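Local coordinates for aldehyde dehydrogenase (Anabaena variabilis, PDB 4H7N), which probably catalyses the NAD+-dependent oxidation of aldehydes to carboxylic acids, at residues A[328-334]-A[348-354]; A[258-264]-A[366-370]; A[49-53]-A[102-106]; A[41-45]-A[151-156]. All coordinates share one frame. Residues are numbered along the deposited sequence.

Interaction 1 of 4, residues A[328-334]-A[348-354]; sequences GAVIHCG and PTVMTNV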
loop_
_atom_site.group_PDB
_atom_site.type_symbol
_atom_site.label_atom_id
_atom_site.label_comp_id
_atom_site.label_asym_id
_atom_site.label_seq_id
_atom_site.Cartn_x
_atom_site.Cartn_y
_atom_site.Cartn_z
ATOM N N GLY A 328 2.966 -16.655 -39.245
ATOM C CA GLY A 328 3.747 -16.040 -40.302
ATOM C C GLY A 328 5.140 -15.610 -39.889
ATOM O O GLY A 328 5.871 -15.119 -40.725
ATOM N N ALA A 329 5.529 -15.768 -38.624
ATOM C CA ALA A 329 6.843 -15.230 -38.184
ATOM C C ALA A 329 7.983 -15.888 -38.977
ATOM O O ALA A 329 7.839 -17.008 -39.447
ATOM C CB ALA A 329 7.042 -15.430 -36.696
ATOM N N VAL A 330 9.075 -15.142 -39.162
ATOM C CA VAL A 330 10.303 -15.615 -39.800
ATOM C C VAL A 330 11.376 -15.725 -38.726
ATOM O O VAL A 330 11.639 -14.758 -38.045
ATOM C CB VAL A 330 10.783 -14.598 -40.869
ATOM C CG1 VAL A 330 12.153 -14.974 -41.427
ATOM C CG2 VAL A 330 9.753 -14.501 -42.012
ATOM N N ILE A 331 11.977 -16.895 -38.566
ATOM C CA ILE A 331 13.018 -17.124 -37.576
ATOM C C ILE A 331 14.345 -16.930 -38.270
ATOM O O ILE A 331 14.635 -17.646 -39.216
ATOM C CB ILE A 331 13.014 -18.585 -37.065
ATOM C CG1 ILE A 331 11.618 -19.000 -36.551
ATOM C CG2 ILE A 331 14.130 -18.829 -36.053
ATOM C CD1 ILE A 331 11.263 -18.556 -35.195
ATOM N N HIS A 332 15.156 -15.992 -37.801
ATOM C CA HIS A 332 16.465 -15.779 -38.402
ATOM C C HIS A 332 17.580 -16.573 -37.742
ATOM O O HIS A 332 18.579 -16.861 -38.378
ATOM C CB HIS A 332 16.798 -14.304 -38.402
ATOM C CG HIS A 332 15.816 -13.487 -39.166
ATOM N ND1 HIS A 332 15.988 -13.172 -40.493
ATOM C CD2 HIS A 332 14.623 -12.967 -38.813
ATOM C CE1 HIS A 332 14.960 -12.465 -40.923
ATOM N NE2 HIS A 332 14.112 -12.336 -39.924
ATOM N N CYS A 333 17.421 -16.915 -36.474
ATOM C CA CYS A 333 18.437 -17.652 -35.738
ATOM C C CYS A 333 17.749 -18.248 -34.526
ATOM O O CYS A 333 16.696 -17.761 -34.057
ATOM C CB CYS A 333 19.635 -16.757 -35.325
ATOM S SG CYS A 333 19.305 -15.387 -34.147
ATOM N N GLY A 334 18.332 -19.316 -34.030
ATOM C CA GLY A 334 17.754 -20.070 -32.932
ATOM C C GLY A 334 16.380 -20.629 -33.251
ATOM O O GLY A 334 16.225 -21.303 -34.221
ATOM N N PRO A 348 19.328 -17.843 -28.244
ATOM C CA PRO A 348 18.868 -16.506 -28.637
ATOM C C PRO A 348 18.199 -16.535 -30.008
ATOM O O PRO A 348 18.735 -17.084 -30.953
ATOM C CB PRO A 348 20.169 -15.699 -28.672
ATOM C CG PRO A 348 21.021 -16.351 -27.633
ATOM C CD PRO A 348 20.740 -17.823 -27.806
ATOM N N THR A 349 16.986 -16.025 -30.070
ATOM C CA THR A 349 16.132 -16.178 -31.221
ATOM C C THR A 349 15.655 -14.826 -31.689
ATOM O O THR A 349 14.995 -14.120 -30.926
ATOM C CB THR A 349 14.940 -17.042 -30.832
ATOM O OG1 THR A 349 15.414 -18.326 -30.408
ATOM C CG2 THR A 349 13.965 -17.211 -31.943
ATOM N N VAL A 350 16.017 -14.444 -32.926
ATOM C CA VAL A 350 15.499 -13.213 -33.563
ATOM C C VAL A 350 14.425 -13.605 -34.569
ATOM O O VAL A 350 14.682 -14.437 -35.444
ATOM C CB VAL A 350 16.605 -12.422 -34.280
ATOM C CG1 VAL A 350 16.047 -11.170 -34.952
ATOM C CG2 VAL A 350 17.709 -12.066 -33.298
HETATM N N MSE A 351 13.253 -12.981 -34.459
HETATM C CA MSE A 351 12.164 -13.195 -35.394
HETATM C C MSE A 351 11.629 -11.896 -35.928
HETATM O O MSE A 351 11.546 -10.892 -35.216
HETATM C CB MSE A 351 10.966 -13.835 -34.732
HETATM C CG MSE A 351 11.243 -14.848 -33.656
HETATM SE SE MSE A 351 9.506 -15.606 -32.988
HETATM C CE MSE A 351 8.328 -14.155 -33.229
ATOM N N THR A 352 11.191 -11.922 -37.173
ATOM C CA THR A 352 10.555 -10.760 -37.814
ATOM C C THR A 352 9.242 -11.235 -38.478
ATOM O O THR A 352 8.853 -12.410 -38.362
ATOM C CB THR A 352 11.486 -10.048 -38.842
ATOM O OG1 THR A 352 11.756 -10.911 -39.946
ATOM C CG2 THR A 352 12.846 -9.596 -38.210
ATOM N N ASN A 353 8.589 -10.317 -39.175
ATOM C CA ASN A 353 7.223 -10.507 -39.645
ATOM C C ASN A 353 6.310 -10.904 -38.489
ATOM O O ASN A 353 5.603 -11.885 -38.563
ATOM C CB ASN A 353 7.199 -11.572 -40.714
ATOM C CG ASN A 353 6.060 -11.378 -41.690
ATOM O OD1 ASN A 353 5.887 -10.295 -42.242
ATOM N ND2 ASN A 353 5.275 -12.433 -41.913
ATOM N N VAL A 354 6.397 -10.158 -37.388
ATOM C CA VAL A 354 5.653 -10.475 -36.146
ATOM C C VAL A 354 4.624 -9.385 -35.900
ATOM O O VAL A 354 4.694 -8.299 -36.506
ATOM C CB VAL A 354 6.570 -10.610 -34.927
ATOM C CG1 VAL A 354 7.505 -11.792 -35.085
ATOM C CG2 VAL A 354 7.401 -9.341 -34.704
#

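Interaction 2 of 4, residues A[258-264]-A[366-370]; sequences AVVNTGQ and FGPIM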
loop_
_atom_site.group_PDB
_atom_site.type_symbol
_atom_site.label_atom_id
_atom_site.label_comp_id
_atom_site.label_asym_id
_atom_site.label_seq_id
_atom_site.Cartn_x
_atom_site.Cartn_y
_atom_site.Cartn_z
ATOM N N ALA A 258 17.390 -8.840 -23.532
ATOM C CA ALA A 258 16.455 -9.925 -23.942
ATOM C C ALA A 258 16.903 -11.339 -23.586
ATOM O O ALA A 258 16.060 -12.194 -23.453
ATOM C CB ALA A 258 16.175 -9.858 -25.411
ATOM N N VAL A 259 18.209 -11.603 -23.454
ATOM C CA VAL A 259 18.641 -12.967 -23.294
ATOM C C VAL A 259 19.484 -13.278 -22.064
ATOM O O VAL A 259 19.777 -14.444 -21.818
ATOM C CB VAL A 259 19.308 -13.524 -24.574
ATOM C CG1 VAL A 259 18.455 -13.207 -25.788
ATOM C CG2 VAL A 259 20.721 -13.002 -24.720
ATOM N N VAL A 260 19.843 -12.274 -21.262
ATOM C CA VAL A 260 20.534 -12.529 -20.018
ATOM C C VAL A 260 19.614 -13.420 -19.185
ATOM O O VAL A 260 18.401 -13.295 -19.225
ATOM C CB VAL A 260 20.955 -11.228 -19.276
ATOM C CG1 VAL A 260 19.736 -10.452 -18.817
ATOM C CG2 VAL A 260 21.858 -11.563 -18.110
ATOM N N ASN A 261 20.220 -14.394 -18.532
ATOM C CA ASN A 261 19.527 -15.444 -17.796
ATOM C C ASN A 261 18.607 -16.233 -18.723
ATOM O O ASN A 261 17.558 -16.717 -18.310
ATOM C CB ASN A 261 18.721 -14.863 -16.611
ATOM C CG ASN A 261 18.546 -15.883 -15.472
ATOM O OD1 ASN A 261 19.459 -16.628 -15.162
ATOM N ND2 ASN A 261 17.365 -15.943 -14.901
ATOM N N THR A 262 18.977 -16.327 -19.992
ATOM C CA THR A 262 18.149 -17.026 -21.019
ATOM C C THR A 262 16.741 -16.391 -21.119
ATOM O O THR A 262 15.753 -17.047 -21.486
ATOM C CB THR A 262 18.058 -18.529 -20.746
ATOM O OG1 THR A 262 19.365 -19.048 -20.449
ATOM C CG2 THR A 262 17.557 -19.289 -21.961
ATOM N N GLY A 263 16.667 -15.109 -20.789
ATOM C CA GLY A 263 15.391 -14.393 -20.890
ATOM C C GLY A 263 14.406 -14.653 -19.772
ATOM O O GLY A 263 13.281 -14.166 -19.828
ATOM N N GLN A 264 14.853 -15.352 -18.730
ATOM C CA GLN A 264 14.013 -15.771 -17.615
ATOM C C GLN A 264 14.058 -14.680 -16.549
ATOM O O GLN A 264 14.766 -14.784 -15.557
ATOM C CB GLN A 264 14.504 -17.124 -17.047
ATOM C CG GLN A 264 14.481 -18.223 -18.095
ATOM C CD GLN A 264 15.212 -19.473 -17.662
ATOM O OE1 GLN A 264 14.590 -20.519 -17.452
ATOM N NE2 GLN A 264 16.557 -19.382 -17.534
ATOM N N PHE A 366 9.260 -15.229 -21.019
ATOM C CA PHE A 366 10.287 -15.669 -20.079
ATOM C C PHE A 366 11.307 -16.568 -20.799
ATOM O O PHE A 366 11.759 -17.574 -20.246
ATOM C CB PHE A 366 9.623 -16.426 -18.913
ATOM C CG PHE A 366 9.927 -15.871 -17.566
ATOM C CD1 PHE A 366 9.541 -14.578 -17.233
ATOM C CD2 PHE A 366 10.626 -16.628 -16.619
ATOM C CE1 PHE A 366 9.801 -14.035 -15.975
ATOM C CE2 PHE A 366 10.893 -16.081 -15.352
ATOM C CZ PHE A 366 10.471 -14.805 -15.034
ATOM N N GLY A 367 11.653 -16.198 -22.035
ATOM C CA GLY A 367 12.638 -16.921 -22.845
ATOM C C GLY A 367 13.515 -15.965 -23.636
ATOM O O GLY A 367 13.330 -14.740 -23.577
ATOM N N PRO A 368 14.482 -16.504 -24.413
ATOM C CA PRO A 368 15.471 -15.620 -25.033
ATOM C C PRO A 368 15.032 -15.214 -26.446
ATOM O O PRO A 368 15.777 -15.374 -27.423
ATOM C CB PRO A 368 16.718 -16.498 -25.067
ATOM C CG PRO A 368 16.175 -17.870 -25.338
ATOM C CD PRO A 368 14.822 -17.918 -24.626
ATOM N N ILE A 369 13.834 -14.676 -26.538
ATOM C CA ILE A 369 13.199 -14.418 -27.832
ATOM C C ILE A 369 13.148 -12.925 -28.120
ATOM O O ILE A 369 12.807 -12.145 -27.251
ATOM C CB ILE A 369 11.760 -14.925 -27.858
ATOM C CG1 ILE A 369 11.696 -16.351 -27.340
ATOM C CG2 ILE A 369 11.212 -14.881 -29.276
ATOM C CD1 ILE A 369 12.666 -17.317 -27.999
HETATM N N MSE A 370 13.469 -12.553 -29.359
HETATM C CA MSE A 370 13.566 -11.165 -29.753
HETATM C C MSE A 370 12.706 -11.014 -30.982
HETATM O O MSE A 370 13.198 -11.208 -32.106
HETATM C CB MSE A 370 15.020 -10.840 -30.046
HETATM C CG MSE A 370 15.835 -10.728 -28.769
HETATM SE SE MSE A 370 17.768 -10.641 -29.091
HETATM C CE MSE A 370 18.121 -12.499 -29.567
HETATM O O HOH W 1 13.520 -12.216 -23.288
#

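Interaction 3 of 4, residues A[49-53]-A[102-106]; sequences VEGRI and APELL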
loop_
_atom_site.group_PDB
_atom_site.type_symbol
_atom_site.label_atom_id
_atom_site.label_comp_id
_atom_site.label_asym_id
_atom_site.label_seq_id
_atom_site.Cartn_x
_atom_site.Cartn_y
_atom_site.Cartn_z
ATOM N N VAL A 49 18.255 -0.951 15.409
ATOM C CA VAL A 49 18.797 -1.076 14.068
ATOM C C VAL A 49 20.314 -1.314 14.037
ATOM O O VAL A 49 20.798 -2.046 13.185
ATOM C CB VAL A 49 18.445 0.148 13.192
ATOM C CG1 VAL A 49 19.111 1.409 13.681
ATOM C CG2 VAL A 49 18.836 -0.140 11.748
ATOM N N GLU A 50 21.053 -0.748 14.977
ATOM C CA GLU A 50 22.514 -0.924 14.946
ATOM C C GLU A 50 22.894 -2.360 15.315
ATOM O O GLU A 50 23.799 -2.944 14.732
ATOM C CB GLU A 50 23.238 0.099 15.846
ATOM C CG GLU A 50 23.181 1.560 15.366
ATOM C CD GLU A 50 23.824 1.794 13.988
ATOM O OE1 GLU A 50 24.674 0.993 13.480
ATOM O OE2 GLU A 50 23.476 2.815 13.386
ATOM N N GLY A 51 22.223 -2.912 16.309
ATOM C CA GLY A 51 22.396 -4.322 16.642
ATOM C C GLY A 51 22.005 -5.249 15.469
ATOM O O GLY A 51 22.679 -6.244 15.235
ATOM N N ARG A 52 20.927 -4.919 14.739
ATOM C CA ARG A 52 20.472 -5.762 13.634
ATOM C C ARG A 52 21.468 -5.736 12.499
ATOM O O ARG A 52 21.718 -6.786 11.891
ATOM C CB ARG A 52 19.050 -5.430 13.137
ATOM C CG ARG A 52 18.014 -5.742 14.191
ATOM C CD ARG A 52 16.587 -5.590 13.733
ATOM N NE ARG A 52 16.199 -4.214 13.363
ATOM C CZ ARG A 52 15.677 -3.307 14.177
ATOM N NH1 ARG A 52 15.448 -3.572 15.448
ATOM N NH2 ARG A 52 15.340 -2.118 13.680
ATOM N N ILE A 53 22.030 -4.558 12.232
ATOM C CA ILE A 53 23.127 -4.379 11.267
ATOM C C ILE A 53 24.305 -5.244 11.655
ATOM O O ILE A 53 24.832 -5.964 10.820
ATOM C CB ILE A 53 23.546 -2.893 11.121
ATOM C CG1 ILE A 53 22.408 -2.101 10.473
ATOM C CG2 ILE A 53 24.785 -2.741 10.228
ATOM C CD1 ILE A 53 22.575 -0.584 10.552
ATOM N N ALA A 102 19.398 1.933 6.548
ATOM C CA ALA A 102 18.392 1.708 7.583
ATOM C C ALA A 102 18.390 2.697 8.773
ATOM O O ALA A 102 17.292 3.093 9.182
ATOM C CB ALA A 102 18.424 0.287 8.082
ATOM N N PRO A 103 19.563 3.076 9.333
ATOM C CA PRO A 103 19.514 3.943 10.542
ATOM C C PRO A 103 18.768 5.238 10.288
ATOM O O PRO A 103 17.973 5.679 11.105
ATOM C CB PRO A 103 21.001 4.162 10.882
ATOM C CG PRO A 103 21.641 2.895 10.370
ATOM C CD PRO A 103 20.947 2.641 9.050
ATOM N N GLU A 104 19.010 5.842 9.141
ATOM C CA GLU A 104 18.390 7.110 8.831
ATOM C C GLU A 104 16.899 6.924 8.626
ATOM O O GLU A 104 16.109 7.754 9.032
ATOM C CB GLU A 104 19.012 7.686 7.604
ATOM C CG GLU A 104 18.388 8.957 7.103
ATOM C CD GLU A 104 18.039 8.825 5.629
ATOM O OE1 GLU A 104 18.256 7.714 5.064
ATOM O OE2 GLU A 104 17.551 9.821 5.041
ATOM N N LEU A 105 16.506 5.807 8.037
ATOM C CA LEU A 105 15.088 5.554 7.785
ATOM C C LEU A 105 14.324 5.231 9.051
ATOM O O LEU A 105 13.112 5.403 9.070
ATOM C CB LEU A 105 14.903 4.412 6.741
ATOM C CG LEU A 105 15.506 4.759 5.366
ATOM C CD1 LEU A 105 15.437 3.585 4.406
ATOM C CD2 LEU A 105 14.827 5.976 4.729
ATOM N N LEU A 106 14.994 4.724 10.091
ATOM C CA LEU A 106 14.304 4.292 11.294
ATOM C C LEU A 106 14.357 5.304 12.446
ATOM O O LEU A 106 13.819 5.055 13.514
ATOM C CB LEU A 106 14.860 2.988 11.774
ATOM C CG LEU A 106 14.696 1.803 10.826
ATOM C CD1 LEU A 106 15.400 0.650 11.453
ATOM C CD2 LEU A 106 13.246 1.446 10.634
#

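Interaction 4 of 4, residues A[41-45]-A[151-156]; sequences QSRWQ and LLAGCA. With GOL (glycerol), chain E.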
loop_
_atom_site.group_PDB
_atom_site.type_symbol
_atom_site.label_atom_id
_atom_site.label_comp_id
_atom_site.label_asym_id
_atom_site.label_seq_id
_atom_site.Cartn_x
_atom_site.Cartn_y
_atom_site.Cartn_z
ATOM N N GLN A 41 10.784 -12.349 17.642
ATOM C CA GLN A 41 10.749 -11.044 17.015
ATOM C C GLN A 41 10.846 -9.863 17.980
ATOM O O GLN A 41 11.419 -8.853 17.634
ATOM C CB GLN A 41 9.476 -10.921 16.156
ATOM C CG GLN A 41 9.408 -9.666 15.303
ATOM C CD GLN A 41 8.809 -8.508 16.028
ATOM O OE1 GLN A 41 7.999 -8.696 16.906
ATOM N NE2 GLN A 41 9.210 -7.284 15.660
ATOM N N SER A 42 10.303 -9.990 19.178
ATOM C CA SER A 42 10.394 -8.916 20.170
ATOM C C SER A 42 11.819 -8.549 20.499
ATOM O O SER A 42 12.168 -7.382 20.474
ATOM C CB SER A 42 9.677 -9.309 21.444
ATOM O OG SER A 42 8.320 -9.653 21.131
ATOM N N ARG A 43 12.641 -9.545 20.800
ATOM C CA ARG A 43 14.042 -9.299 21.083
ATOM C C ARG A 43 14.760 -8.718 19.864
ATOM O O ARG A 43 15.539 -7.796 20.001
ATOM C CB ARG A 43 14.742 -10.602 21.479
ATOM C CG ARG A 43 16.169 -10.389 21.913
ATOM C CD ARG A 43 16.967 -11.686 22.017
ATOM N NE ARG A 43 18.334 -11.251 22.207
ATOM C CZ ARG A 43 18.846 -10.861 23.371
ATOM N NH1 ARG A 43 18.133 -10.936 24.483
ATOM N NH2 ARG A 43 20.096 -10.425 23.426
ATOM N N TRP A 44 14.488 -9.261 18.673
ATOM C CA TRP A 44 15.027 -8.685 17.417
ATOM C C TRP A 44 14.678 -7.171 17.226
ATOM O O TRP A 44 15.550 -6.341 16.920
ATOM C CB TRP A 44 14.591 -9.554 16.240
ATOM C CG TRP A 44 15.030 -9.191 14.938
ATOM C CD1 TRP A 44 14.223 -8.803 13.906
ATOM C CD2 TRP A 44 16.366 -9.202 14.421
ATOM N NE1 TRP A 44 14.972 -8.569 12.790
ATOM C CE2 TRP A 44 16.285 -8.824 13.063
ATOM C CE3 TRP A 44 17.615 -9.516 14.960
ATOM C CZ2 TRP A 44 17.389 -8.673 12.268
ATOM C CZ3 TRP A 44 18.720 -9.419 14.138
ATOM C CH2 TRP A 44 18.594 -8.972 12.812
ATOM N N GLN A 45 13.436 -6.806 17.489
ATOM C CA GLN A 45 13.022 -5.409 17.400
ATOM C C GLN A 45 13.751 -4.572 18.497
ATOM O O GLN A 45 14.312 -3.494 18.220
ATOM C CB GLN A 45 11.484 -5.323 17.511
ATOM C CG GLN A 45 10.882 -3.901 17.552
ATOM C CD GLN A 45 9.346 -3.910 17.718
ATOM O OE1 GLN A 45 8.622 -4.854 17.343
ATOM N NE2 GLN A 45 8.854 -2.851 18.292
ATOM N N LEU A 151 14.078 -7.439 7.497
ATOM C CA LEU A 151 14.796 -7.801 8.691
ATOM C C LEU A 151 15.369 -6.576 9.388
ATOM O O LEU A 151 15.295 -6.490 10.597
ATOM C CB LEU A 151 15.949 -8.784 8.415
ATOM C CG LEU A 151 15.453 -10.201 8.090
ATOM C CD1 LEU A 151 16.587 -11.003 7.475
ATOM C CD2 LEU A 151 14.978 -10.928 9.320
ATOM N N LEU A 152 15.935 -5.653 8.635
ATOM C CA LEU A 152 16.538 -4.477 9.225
ATOM C C LEU A 152 15.511 -3.565 9.865
ATOM O O LEU A 152 15.816 -2.824 10.807
ATOM C CB LEU A 152 17.379 -3.742 8.179
ATOM C CG LEU A 152 18.692 -4.500 7.884
ATOM C CD1 LEU A 152 19.377 -4.063 6.593
ATOM C CD2 LEU A 152 19.683 -4.377 9.032
ATOM N N ALA A 153 14.299 -3.607 9.346
ATOM C CA ALA A 153 13.186 -2.863 9.904
ATOM C C ALA A 153 12.811 -3.383 11.283
ATOM O O ALA A 153 12.134 -2.680 12.034
ATOM C CB ALA A 153 11.957 -2.941 9.007
ATOM N N GLY A 154 13.244 -4.593 11.611
ATOM C CA GLY A 154 12.852 -5.217 12.846
ATOM C C GLY A 154 11.784 -6.299 12.728
ATOM O O GLY A 154 11.321 -6.773 13.723
ATOM N N CYS A 155 11.478 -6.734 11.518
ATOM C CA CYS A 155 10.550 -7.825 11.277
ATOM C C CYS A 155 11.252 -9.165 11.373
ATOM O O CYS A 155 12.397 -9.284 11.028
ATOM C CB CYS A 155 10.027 -7.742 9.843
ATOM S SG CYS A 155 9.305 -6.150 9.307
ATOM N N ALA A 156 10.519 -10.197 11.767
ATOM C CA ALA A 156 10.875 -11.561 11.412
ATOM C C ALA A 156 10.298 -11.904 10.035
ATOM O O ALA A 156 9.288 -11.304 9.570
ATOM C CB ALA A 156 10.366 -12.535 12.462
HETATM C C1 GOL E . 13.708 0.104 15.508
HETATM O O1 GOL E . 14.498 -0.837 16.217
HETATM C C2 GOL E . 12.595 -0.565 14.664
HETATM O O2 GOL E . 12.257 -1.911 15.042
HETATM C C3 GOL E . 11.378 0.317 14.807
HETATM O O3 GOL E . 11.724 1.633 14.368
#

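Interaction 1 of 4, residues A[328-334]-A[348-354]
Ile331 CD1 lies 4.0 Å from Met351 CG, and Ala329 CB lies 3.9 Å from Met351 CE, so the selenomethionine side chain spans two residues of the opposing segment. Val354 CG1 extends this apolar patch, 4.0 Å from Ala329 CB. On the reverse face of the sheet, Cys333 SG packs 3.8 Å from Val350 CG2. The backbones hold these side chains in antiparallel register: Val330 N to Thr352 O (2.9 Å) and Thr352 N to Val330 O (3.0 Å) make a hydrogen-bonded pair, Ile331 and Met351 the adjoining non-hydrogen-bonded one, and His332 N reaches Val350 O at 2.9 Å. Farther out, His332 NE2 and Thr352 OG1 share a hydrogen bond of 2.8 Å, while Asn353 ND2 donates to Gly328 O (3.0 Å, 173°). Gly328 itself ends helix 311-326 in a Schellman motif. That helix covers Ile331 and Met351, helix 279-292 covers Val350 and Thr352, and strand 349-352 pairs on its other edge, in parallel, with strand 369-375, leaving 330-333 outermost here within the chain.

Interaction 2 of 4, residues A[258-264]-A[366-370]
Both segments bend sharply where they meet. Asn261, Thr262 and Gly263 all have positive phi, turning the chain back after helix 247-259, while Pro368 centres an inverse gamma turn (weak Ile369 N to Gly367 O bond, 3.0 Å). Gly263 CA comes 4.2 Å from Gly367 CA. A side chain at Gly263 would clash with Gly367 O and Pro368 N, so this approach requires glycine. Backbone contacts are of the CA-H...O type: Gly263 CA to Gly367 O, Phe366 CA to Gly263 O and Gly367 CA to Thr262 O, each 3.4 Å. A water bridges Ala258 O and Gly367 O at 2.5 Å from each. Among the side chains, Gln264 CA sits over the face of the Phe366 ring, 4.0 Å from its centroid, a CH-pi contact. Val259 CG1 meets Pro368 CB (3.8 Å) and Met370 CE (3.9 Å), and Ala258 CB meets Met370 CG (3.5 Å). Phe366, Gly367 and Pro368 match the Phe-Gly-Pro signature of aldehyde dehydrogenases, and the Phe366 side chain is about 10 Å from that of Glu232, the predicted active-site residue. Beyond the turn, Met370 packs on helix 279-292 and strand 349-352, helix 82-106 touches Asn261, and Val259 meets Phe472 of the second subunit.

Interaction 3 of 4, residues A[49-53]-A[102-106]
Val49, early in helix 48-64, points at the partner helix and covers the most area on this side: its CG2 atom lies 3.5 Å from Leu106 CD1 and 3.7 Å from Ala102 CB, while Val49 CG1 is 4.1 Å from Pro103 CA. Glu50 is directed sideways, yet its carboxylate swings back until Glu50 OE2 is 3.5 Å from Pro103 CG, a contact at the exposed margin. The two helices run nearly antiparallel (157° between the short axes), but at 10.4 Å they are loosely spaced, so the gap is filled by side chains, with Val49 also reaching the backbone at Pro103 CA. Helix 82-106 is kinked here, since Pro103 N and Glu104 N have no bond to the preceding turn. Both belong to the helical N-terminal part of the aldehyde dehydrogenase fold. Arg52 follows one turn after Val49; its NH2 atom passes 3.6 Å from Leu106 CD1, with the methyl at the guanidinium edge, while Arg52 NE bonds to Leu152 O and Arg52 NH1 to Trp44 O. Ile53 continues the apolar strip along the helix, placing CD1 3.6 Å from Pro103 CG.

Interaction 4 of 4, residues A[41-45]-A[151-156]
A Schellman motif closes helix 147-153 within the beta-alpha-beta crossover that links the parallel strands 118-134 and 156-161, and helix 27-46 packs against that turn. Its C-prime residue, Gly154, has phi 103°, and its N atom bonds back to Leu151 O at 3.0 Å. At these backbone angles a side chain would jam against the preceding carbonyl, which by itself calls for glycine. Gly154 CA passes 4.6 Å from Gln45 CA. Gly154 O takes a well-aligned hydrogen bond from Gln41 NE2 (2.9 Å, 170°). The same nitrogen, Gln41 NE2, donates to Gln45 OE1 at 3.0 Å, one turn along the helix, so the amide bridges its own helix and the turn. Trp44 covers the end of helix 147-153: its NE1 atom makes a weak, bent bond to Leu151 O (3.0 Å, 129°), and its CZ2 atom packs 4.1 Å from Leu151 CB. Beyond the turn, Ala156 CB is 4.1 Å from Gln41 CB, at the start of strand 156-161. A glycerol, probably from the crystallisation liquor, sits beside the helix end and is also bonded to Arg52 NH1; its O1 atom donates weakly to Gln45 O at 3.3 Å, and its O2 atom to Ala153 O at 3.1 Å.

Overall arrangement
The four contacts form two pairs on opposite sides of the chain's centre. Interactions 1 and 2, centres 14 Å apart, share a sheet: Thr349 O and Met370 N are 2.7 Å apart, Met351 N and Met370 O 2.9 Å, both probable hydrogen bonds joining strands 349-352 and 369-375. In interaction 2 the side chain of Phe366 is about 10 Å from that of Glu232, the predicted active-site residue. Interactions 3 and 4, centres 11 Å apart, are coupled through Arg52, whose NE is 2.9 Å from Leu152 O and whose NH1 is 3.1 Å from Trp44 O; Arg52 also contacts the glycerol of interaction 4. Between the pairs, centres of interactions 2 and 4 are 37 Å apart, their nearest atoms about 23 Å.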